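Local coordinates for tailspike protein (PDB 3RIQ) that recognises the lipopolysaccharide of Salmonella for phage 9NA as the receptor-binding tailspike and cleaves its O-antigen chains as an endorhamnosidase, at the interface of chains A and B. Residues are numbered along the deposited sequence; one frame, centred on the assembly and turned at random. Chains: chain A/B, Tailspike protein.

Contact 1: the interface of chains A and B. Residues chain A 467-469; chain B 479-481.
A turn-to-loop interface rich in water joins two subunits of the tailspike trimer here: the loop A:Gly467-A:Glu469 meets the tight turn B:Asp480-B:Gly481, which links strands 470-479 and 482-484, and so helps tie the chains together beyond the beta-helix. A direct bond is made by backbone: B:Gly481 N donates to A:Glu469 O over 3.0 Å, nearly straight (171° at H) and in the carbonyl plane on a lone pair. The neighbouring B:Asp480 N is just as near that oxygen, but its N-H points away and is taken up by water 1, which also meets A:Asn468 O and B:Asp480 OD1.

A:Asn468 sends its amide out alongside the turn, CG anti to the backbone N (chi1 -162°), and brings OD1 to 3.2 Å from B:Asp480 CA. A:Asn468 OD1 also holds water 2 at 2.6 Å, which passes on to B:Asp480 O. At the other end of the amide, A:Asn468 ND2 reaches water 3 at 3.1 Å, itself in touch with the carboxylate oxygen B:Asp480 OD1.

The A:Glu469 side chain works mainly on its own loop. It bends at CG-CB (chi2 89°) and folds back, letting A:Gly467 N bond A:Glu469 OE2 at 2.9 Å from above the carboxylate plane. This probably helps the loop keep its shape, and the site stitches one subunit's turn to its neighbour through backbone and ordered water.

Contact 2: the interface of chains A and B. Residues chain A 486, 488, 491; chain B 511-513.
Strand 486-489 and the start of the 3-10 helix 491-493 of chain A receive the loop B:Leu511-B:Phe513. The carboxamide nitrogen A:Gln488 NE2 spends its protons on two carboxylates. Across the interface it gives a nearly straight bond of 2.8 Å to B:Glu512 OE2; within its own chain it gives one of 2.9 Å to A:Glu486 OE2. Both acceptors lie close to the amide plane and are met on their anti sides, the donor about 25° out of each carboxylate plane, probably easing their repulsion. A:Gln488 OE1 turns the other way to water 4, which B:Glu512 N also meets, so both amide ends are held.

A:Arg491, with CG anti to the backbone N (chi1 177°) and its chain extended to NE, crosses the B:Glu512 chain at about a right angle. One face of its guanidinium rests on B:Glu512 CB, 3.5 Å above the plane, while A:Arg491 NH1 makes a long salt bridge of 3.6 Å with B:Glu512 OE2. B:Phe513 has B:Glu512 CG over the centre of one face. Its rim is turned to A:Glu486, whose carboxylate stands 77° from the ring plane and sets OE2 in that plane at the edge, 3.4 Å from B:Phe513 CE1.

Contact 3: the interface of chains A and B. Residues chain A 81, 160, 180, 182; chain B 79, 155, 157, 177, 179.
The flanks of two right-handed parallel beta-helices, one from each subunit, meet in this interface of the trimer, with A:His160 pushed from a loop onto successive strands of chain B to hold the receptor-binding bodies together. The imidazole comes tip to tip with B:Glu179: A:His160 NE2 donates to the carboxylate oxygen B:Glu179 OE2 over 2.8 Å, almost straight at 174°. That oxygen lies in the ring plane, but the donor arrives from above the carboxylate plane, 42° out of it.

B:Ile157 lays its CD1 methyl over one face of the ring, 3.6 Å from the centroid, in a CH-pi contact, and B:Leu177 CD2 comes up beside the ring carbon A:His160 CD2 at 3.8 Å. On the opposite edge, A:His160 ND1 holds water 5 at 2.7 Å, and this water leads to the ammonium B:Lys79 NZ. Both ring nitrogens therefore have partners, and the turn of the imidazole is set.

A:Arg182 leaves its backbone in the crowded position, with CG between N and the carbonyl carbon (chi1 56°), and bends again further out. A:Arg182 NH1 then bonds the amide oxygen B:Asn155 OD1 at 2.8 Å, tilted from the guanidinium plane; the companion approach of NH2 is weak. B:Ile157 CG1 lies against a guanidinium face, 3.7 Å above its plane. The site probably helps hold neighbouring beta-helices in register, one polar side chain wedged between apolar and charged ones.

Contact 4: the interface of chains A and B. Residues chain A 183, 211, 213; chain B 175, 230-232.
A:Lys213 reaches from the beta-helix of this P22-type tailspike straight into a pair of acids, B:Asp230 and B:Asp232, and this is the tight part of the contact. Its chain is extended beyond CG and crosses both aspartates at about a right angle. A:Lys213 NZ makes a salt bridge to B:Asp230 OD2 at 2.8 Å and another to B:Asp232 OD2 at 2.9 Å. The latter oxygen uses its anti lone pair, and B:Asp230 OD2 is also met on its anti side. With CG anti to the backbone N (chi1 -170°), B:Asp232 swings its carboxylate to the ammonium.

Beside the lysine on strand 211-214, A:Glu211 points its extended chain at the backbone of B:Asp230, with A:Glu211 OE2 2.7 Å from B:Asp230 O. The pair is doubtful: oxygens this close would repel unless the carboxylate carries a proton, which the nearby acids might encourage and A:Lys213 oppose.

The other side is looser and wetter. A:Asn183 N meets water 6, and B:Asp232 OD2 holds the same water at 2.8 Å, so the second subunit is reached indirectly. The A:Asn183 amide slides past B:His175, its plane 71° from the imidazole, and OD1 hangs 3.0 Å above the ring plane toward the rim. A:Asn183 OD1 is 3.1 Å from B:His175 ND1, yet so far over the face that an in-plane N-H would not point at it. B:Asp232 OD2 lies at that ring's edge, in its plane.

Contact 1: the interface of chains A and B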
loop_
_atom_site.group_PDB
_atom_site.type_symbol
_atom_site.label_atom_id
_atom_site.label_comp_id
_atom_site.label_asym_id
_atom_site.label_seq_id
_atom_site.Cartn_x
_atom_site.Cartn_y
_atom_site.Cartn_z
ATOM N N GLY A 467 -8.314 14.292 38.248
ATOM C CA GLY A 467 -7.445 14.862 39.279
ATOM C C GLY A 467 -7.754 14.406 40.689
ATOM O O GLY A 467 -7.087 14.847 41.642
ATOM N N ASN A 468 -8.772 13.553 40.835
ATOM C CA ASN A 468 -9.174 13.011 42.134
ATOM C C ASN A 468 -9.428 11.509 42.074
ATOM O O ASN A 468 -10.324 11.005 42.751
ATOM C CB ASN A 468 -10.437 13.736 42.665
ATOM C CG ASN A 468 -10.634 13.536 44.165
ATOM O OD1 ASN A 468 -9.670 13.569 44.932
ATOM N ND2 ASN A 468 -11.882 13.296 44.581
ATOM N N GLU A 469 -8.621 10.811 41.258
ATOM C CA GLU A 469 -8.794 9.402 40.991
ATOM C C GLU A 469 -8.412 8.522 42.195
ATOM O O GLU A 469 -7.516 8.877 42.999
ATOM C CB GLU A 469 -7.920 9.005 39.803
ATOM C CG GLU A 469 -8.222 9.777 38.504
ATOM C CD GLU A 469 -7.429 11.089 38.322
ATOM O OE1 GLU A 469 -6.699 11.565 39.250
ATOM O OE2 GLU A 469 -7.554 11.645 37.215
ATOM N N GLN B 479 -4.851 7.593 44.854
ATOM C CA GLN B 479 -5.922 7.961 45.801
ATOM C C GLN B 479 -5.996 9.493 45.898
ATOM O O GLN B 479 -4.975 10.138 46.100
ATOM C CB GLN B 479 -5.635 7.369 47.205
ATOM C CG GLN B 479 -6.760 7.588 48.213
ATOM C CD GLN B 479 -8.015 6.809 47.888
ATOM O OE1 GLN B 479 -7.947 5.651 47.480
ATOM N NE2 GLN B 479 -9.182 7.454 48.061
ATOM N N ASP B 480 -7.195 10.067 45.719
ATOM C CA ASP B 480 -7.349 11.534 45.702
ATOM C C ASP B 480 -6.382 12.168 44.707
ATOM O O ASP B 480 -5.876 13.267 44.933
ATOM C CB ASP B 480 -7.166 12.148 47.110
ATOM C CG ASP B 480 -8.098 11.550 48.134
ATOM O OD1 ASP B 480 -9.226 11.101 47.785
ATOM O OD2 ASP B 480 -7.691 11.513 49.305
ATOM N N GLY B 481 -6.158 11.487 43.581
ATOM C CA GLY B 481 -5.348 12.056 42.516
ATOM C C GLY B 481 -3.844 11.987 42.717
ATOM O O GLY B 481 -3.091 12.455 41.865
HETATM O O HOH W 1 -10.102 9.737 45.331
HETATM O O HOH W 2 -8.051 15.539 44.672
HETATM O O HOH W 3 -11.435 13.307 47.606
#

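Contact 2: the interface of chains A and B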
loop_
_atom_site.group_PDB
_atom_site.type_symbol
_atom_site.label_atom_id
_atom_site.label_comp_id
_atom_site.label_asym_id
_atom_site.label_seq_id
_atom_site.Cartn_x
_atom_site.Cartn_y
_atom_site.Cartn_z
ATOM N N GLU A 486 -2.989 -13.464 45.515
ATOM C CA GLU A 486 -3.207 -12.139 44.982
ATOM C C GLU A 486 -2.681 -11.077 45.904
ATOM O O GLU A 486 -3.114 -10.978 47.065
ATOM C CB GLU A 486 -4.696 -11.896 44.696
ATOM C CG GLU A 486 -4.986 -10.510 44.119
ATOM C CD GLU A 486 -6.288 -10.462 43.347
ATOM O OE1 GLU A 486 -6.546 -11.407 42.577
ATOM O OE2 GLU A 486 -7.055 -9.477 43.511
ATOM N N GLN A 488 -2.565 -7.075 46.614
ATOM C CA GLN A 488 -3.277 -5.860 46.243
ATOM C C GLN A 488 -2.611 -4.649 46.858
ATOM O O GLN A 488 -1.933 -4.761 47.898
ATOM C CB GLN A 488 -4.747 -5.919 46.693
ATOM C CG GLN A 488 -5.480 -7.208 46.279
ATOM C CD GLN A 488 -6.973 -7.157 46.568
ATOM O OE1 GLN A 488 -7.423 -6.449 47.479
ATOM N NE2 GLN A 488 -7.755 -7.869 45.759
ATOM N N ARG A 491 -6.404 -1.243 48.748
ATOM C CA ARG A 491 -7.804 -1.660 48.879
ATOM C C ARG A 491 -8.533 -0.715 49.845
ATOM O O ARG A 491 -8.057 -0.461 50.956
ATOM C CB ARG A 491 -7.952 -3.119 49.338
ATOM C CG ARG A 491 -9.435 -3.507 49.528
ATOM C CD ARG A 491 -9.586 -4.997 49.765
ATOM N NE ARG A 491 -10.945 -5.345 50.184
ATOM C CZ ARG A 491 -11.999 -5.568 49.398
ATOM N NH1 ARG A 491 -11.926 -5.508 48.059
ATOM N NH2 ARG A 491 -13.163 -5.850 49.986
ATOM N N LEU B 511 -9.153 -6.238 53.677
ATOM C CA LEU B 511 -8.503 -7.484 53.213
ATOM C C LEU B 511 -9.553 -8.325 52.498
ATOM O O LEU B 511 -10.492 -8.859 53.133
ATOM C CB LEU B 511 -7.877 -8.285 54.379
ATOM C CG LEU B 511 -6.704 -7.607 55.096
ATOM C CD1 LEU B 511 -6.275 -8.325 56.390
ATOM C CD2 LEU B 511 -5.503 -7.471 54.138
ATOM N N GLU B 512 -9.406 -8.459 51.182
ATOM C CA GLU B 512 -10.468 -9.116 50.405
ATOM C C GLU B 512 -10.498 -10.613 50.616
ATOM O O GLU B 512 -11.561 -11.200 50.827
ATOM C CB GLU B 512 -10.326 -8.791 48.917
ATOM C CG GLU B 512 -11.362 -9.488 48.047
ATOM C CD GLU B 512 -11.436 -8.959 46.626
ATOM O OE1 GLU B 512 -12.429 -9.314 45.955
ATOM O OE2 GLU B 512 -10.520 -8.225 46.172
ATOM N N PHE B 513 -9.324 -11.238 50.561
ATOM C CA PHE B 513 -9.284 -12.685 50.462
ATOM C C PHE B 513 -8.875 -13.363 51.752
ATOM O O PHE B 513 -7.971 -12.878 52.484
ATOM C CB PHE B 513 -8.365 -13.144 49.312
ATOM C CG PHE B 513 -8.856 -12.715 47.944
ATOM C CD1 PHE B 513 -8.173 -11.748 47.197
ATOM C CD2 PHE B 513 -10.040 -13.240 47.436
ATOM C CE1 PHE B 513 -8.653 -11.318 45.951
ATOM C CE2 PHE B 513 -10.525 -12.832 46.177
ATOM C CZ PHE B 513 -9.829 -11.862 45.446
HETATM O O HOH W 4 -7.016 -7.494 50.050
#

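Contact 3: the interface of chains A and B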
loop_
_atom_site.group_PDB
_atom_site.type_symbol
_atom_site.label_atom_id
_atom_site.label_comp_id
_atom_site.label_asym_id
_atom_site.label_seq_id
_atom_site.Cartn_x
_atom_site.Cartn_y
_atom_site.Cartn_z
ATOM N N ILE A 81 -7.904 -2.457 -31.650
ATOM C CA ILE A 81 -8.263 -1.211 -30.957
ATOM C C ILE A 81 -9.772 -1.134 -30.739
ATOM O O ILE A 81 -10.565 -1.105 -31.695
ATOM C CB ILE A 81 -7.797 0.007 -31.786
ATOM C CG1 ILE A 81 -6.289 -0.120 -32.079
ATOM C CG2 ILE A 81 -8.114 1.314 -31.075
ATOM C CD1 ILE A 81 -5.744 0.982 -32.960
ATOM N N HIS A 160 -8.568 -1.215 -24.769
ATOM C CA HIS A 160 -9.945 -0.859 -24.419
ATOM C C HIS A 160 -11.016 -1.772 -24.994
ATOM O O HIS A 160 -12.022 -1.313 -25.536
ATOM C CB HIS A 160 -10.238 0.608 -24.777
ATOM C CG HIS A 160 -9.191 1.573 -24.300
ATOM N ND1 HIS A 160 -8.315 2.224 -25.153
ATOM C CD2 HIS A 160 -8.900 2.012 -23.054
ATOM C CE1 HIS A 160 -7.524 3.020 -24.448
ATOM N NE2 HIS A 160 -7.855 2.903 -23.168
ATOM N N SER A 180 -6.979 -2.120 -20.199
ATOM C CA SER A 180 -8.199 -1.387 -19.860
ATOM C C SER A 180 -9.504 -1.903 -20.496
ATOM O O SER A 180 -10.223 -1.135 -21.154
ATOM C CB SER A 180 -8.011 0.107 -20.158
ATOM O OG SER A 180 -9.175 0.804 -19.783
ATOM N N ARG A 182 -13.277 -2.270 -20.705
ATOM C CA ARG A 182 -14.242 -1.281 -20.201
ATOM C C ARG A 182 -15.537 -1.402 -20.973
ATOM O O ARG A 182 -15.532 -2.017 -22.044
ATOM C CB ARG A 182 -13.661 0.123 -20.361
ATOM C CG ARG A 182 -13.238 0.506 -21.799
ATOM C CD ARG A 182 -12.462 1.861 -21.797
ATOM N NE ARG A 182 -13.315 2.981 -21.430
ATOM C CZ ARG A 182 -14.067 3.662 -22.297
ATOM N NH1 ARG A 182 -14.123 3.290 -23.590
ATOM N NH2 ARG A 182 -14.831 4.671 -21.864
ATOM N N LYS B 79 -12.241 8.914 -30.296
ATOM C CA LYS B 79 -11.040 9.109 -29.501
ATOM C C LYS B 79 -10.405 10.442 -29.851
ATOM O O LYS B 79 -10.367 10.799 -31.041
ATOM C CB LYS B 79 -10.031 7.970 -29.730
ATOM C CG LYS B 79 -8.814 8.000 -28.800
ATOM C CD LYS B 79 -7.886 6.812 -29.086
ATOM C CE LYS B 79 -8.471 5.493 -28.537
ATOM N NZ LYS B 79 -7.682 4.262 -28.977
ATOM N N ASN B 155 -18.976 7.603 -24.063
ATOM C CA ASN B 155 -17.939 6.629 -24.473
ATOM C C ASN B 155 -16.874 7.251 -25.379
ATOM O O ASN B 155 -16.674 6.815 -26.529
ATOM C CB ASN B 155 -18.524 5.377 -25.144
ATOM C CG ASN B 155 -17.531 4.265 -25.175
ATOM O OD1 ASN B 155 -16.598 4.241 -24.353
ATOM N ND2 ASN B 155 -17.676 3.349 -26.134
ATOM N N ILE B 157 -12.747 8.484 -25.495
ATOM C CA ILE B 157 -11.455 8.393 -24.807
ATOM C C ILE B 157 -10.586 9.576 -25.205
ATOM O O ILE B 157 -10.432 9.839 -26.395
ATOM C CB ILE B 157 -10.725 7.021 -25.142
ATOM C CG1 ILE B 157 -11.621 5.820 -24.766
ATOM C CG2 ILE B 157 -9.344 6.960 -24.440
ATOM C CD1 ILE B 157 -11.037 4.479 -25.164
ATOM N N LEU B 177 -13.303 8.447 -20.626
ATOM C CA LEU B 177 -12.019 8.046 -20.017
ATOM C C LEU B 177 -10.953 9.022 -20.432
ATOM O O LEU B 177 -10.725 9.190 -21.635
ATOM C CB LEU B 177 -11.634 6.628 -20.502
ATOM C CG LEU B 177 -10.213 6.174 -20.133
ATOM C CD1 LEU B 177 -10.011 6.085 -18.575
ATOM C CD2 LEU B 177 -9.964 4.799 -20.773
ATOM N N GLU B 179 -7.043 9.578 -20.137
ATOM C CA GLU B 179 -5.790 8.919 -19.759
ATOM C C GLU B 179 -4.638 9.907 -19.753
ATOM O O GLU B 179 -4.420 10.627 -20.731
ATOM C CB GLU B 179 -5.436 7.798 -20.728
ATOM C CG GLU B 179 -6.400 6.594 -20.575
ATOM C CD GLU B 179 -6.076 5.412 -21.493
ATOM O OE1 GLU B 179 -5.504 5.622 -22.595
ATOM O OE2 GLU B 179 -6.460 4.276 -21.135
HETATM O O HOH W 5 -8.477 1.853 -27.843
#

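Contact 4: the interface of chains A and B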
loop_
_atom_site.group_PDB
_atom_site.type_symbol
_atom_site.label_atom_id
_atom_site.label_comp_id
_atom_site.label_asym_id
_atom_site.label_seq_id
_atom_site.Cartn_x
_atom_site.Cartn_y
_atom_site.Cartn_z
ATOM N N ASN A 183 -16.639 -0.864 -20.429
ATOM C CA ASN A 183 -17.953 -1.186 -20.991
ATOM C C ASN A 183 -18.058 -2.693 -21.271
ATOM O O ASN A 183 -18.411 -3.118 -22.392
ATOM C CB ASN A 183 -18.195 -0.385 -22.268
ATOM C CG ASN A 183 -18.034 1.102 -22.053
ATOM O OD1 ASN A 183 -18.633 1.669 -21.145
ATOM N ND2 ASN A 183 -17.235 1.757 -22.918
ATOM N N GLU A 211 -12.124 -2.585 -15.996
ATOM C CA GLU A 211 -13.193 -3.187 -15.206
ATOM C C GLU A 211 -13.938 -4.208 -16.043
ATOM O O GLU A 211 -14.259 -3.944 -17.232
ATOM C CB GLU A 211 -14.182 -2.121 -14.675
ATOM C CG GLU A 211 -15.312 -2.741 -13.834
ATOM C CD GLU A 211 -16.009 -1.768 -12.875
ATOM O OE1 GLU A 211 -15.624 -0.561 -12.837
ATOM O OE2 GLU A 211 -16.941 -2.223 -12.127
ATOM N N LYS A 213 -17.333 -6.870 -15.696
ATOM C CA LYS A 213 -18.581 -6.996 -14.939
ATOM C C LYS A 213 -19.332 -8.266 -15.299
ATOM O O LYS A 213 -19.432 -8.627 -16.486
ATOM C CB LYS A 213 -19.500 -5.810 -15.256
ATOM C CG LYS A 213 -18.821 -4.464 -15.112
ATOM C CD LYS A 213 -19.811 -3.303 -15.366
ATOM C CE LYS A 213 -19.057 -1.976 -15.283
ATOM N NZ LYS A 213 -19.950 -0.767 -15.453
ATOM N N HIS B 175 -19.172 7.593 -19.426
ATOM C CA HIS B 175 -18.089 6.734 -19.907
ATOM C C HIS B 175 -17.035 7.526 -20.661
ATOM O O HIS B 175 -16.517 7.077 -21.709
ATOM C CB HIS B 175 -18.637 5.527 -20.670
ATOM C CG HIS B 175 -19.459 4.626 -19.797
ATOM N ND1 HIS B 175 -18.891 3.748 -18.896
ATOM C CD2 HIS B 175 -20.796 4.544 -19.617
ATOM C CE1 HIS B 175 -19.850 3.129 -18.228
ATOM N NE2 HIS B 175 -21.016 3.603 -18.642
ATOM N N ASP B 230 -21.267 -0.852 -9.253
ATOM C CA ASP B 230 -20.109 -1.096 -10.113
ATOM C C ASP B 230 -18.840 -0.334 -9.713
ATOM O O ASP B 230 -17.709 -0.764 -10.046
ATOM C CB ASP B 230 -20.361 -0.646 -11.574
ATOM C CG ASP B 230 -21.759 -0.936 -12.115
ATOM O OD1 ASP B 230 -22.778 -0.826 -11.403
ATOM O OD2 ASP B 230 -21.809 -1.174 -13.359
ATOM N N HIS B 231 -19.004 0.830 -9.067
ATOM C CA HIS B 231 -17.852 1.699 -8.781
ATOM C C HIS B 231 -17.069 2.030 -10.043
ATOM O O HIS B 231 -15.822 2.035 -10.038
ATOM C CB HIS B 231 -17.007 1.093 -7.635
ATOM C CG HIS B 231 -17.634 1.337 -6.291
ATOM N ND1 HIS B 231 -18.746 0.638 -5.869
ATOM C CD2 HIS B 231 -17.371 2.250 -5.320
ATOM C CE1 HIS B 231 -19.157 1.115 -4.707
ATOM N NE2 HIS B 231 -18.331 2.085 -4.343
ATOM N N ASP B 232 -17.820 2.357 -11.109
ATOM C CA ASP B 232 -17.236 2.667 -12.414
ATOM C C ASP B 232 -17.230 4.197 -12.540
ATOM O O ASP B 232 -18.227 4.796 -12.923
ATOM C CB ASP B 232 -18.083 1.987 -13.518
ATOM C CG ASP B 232 -17.449 2.043 -14.889
ATOM O OD1 ASP B 232 -16.447 2.755 -15.106
ATOM O OD2 ASP B 232 -17.973 1.306 -15.754
HETATM O O HOH W 6 -16.215 0.226 -17.663
#

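Contact 3 and contact 4 are neighbours on the beta-helix flank, their C-alpha centres about 12 Å apart. Consecutive residues A:Arg182 and A:Asn183 serve one each, and chain B contributes to both from around strand 176-179, among other segments, so they probably belong to one seam. Contact 1 and contact 2 lie about 21 Å apart in the C-terminal part; a chain leaving the 480-481 turn of contact 1 runs through strand 482-484 into strand 486-489, whose copy in the other subunit serves contact 2. The two groups are 59 to 74 Å apart between centres. Clasping at two distant places at least probably keeps the long trimer from splaying.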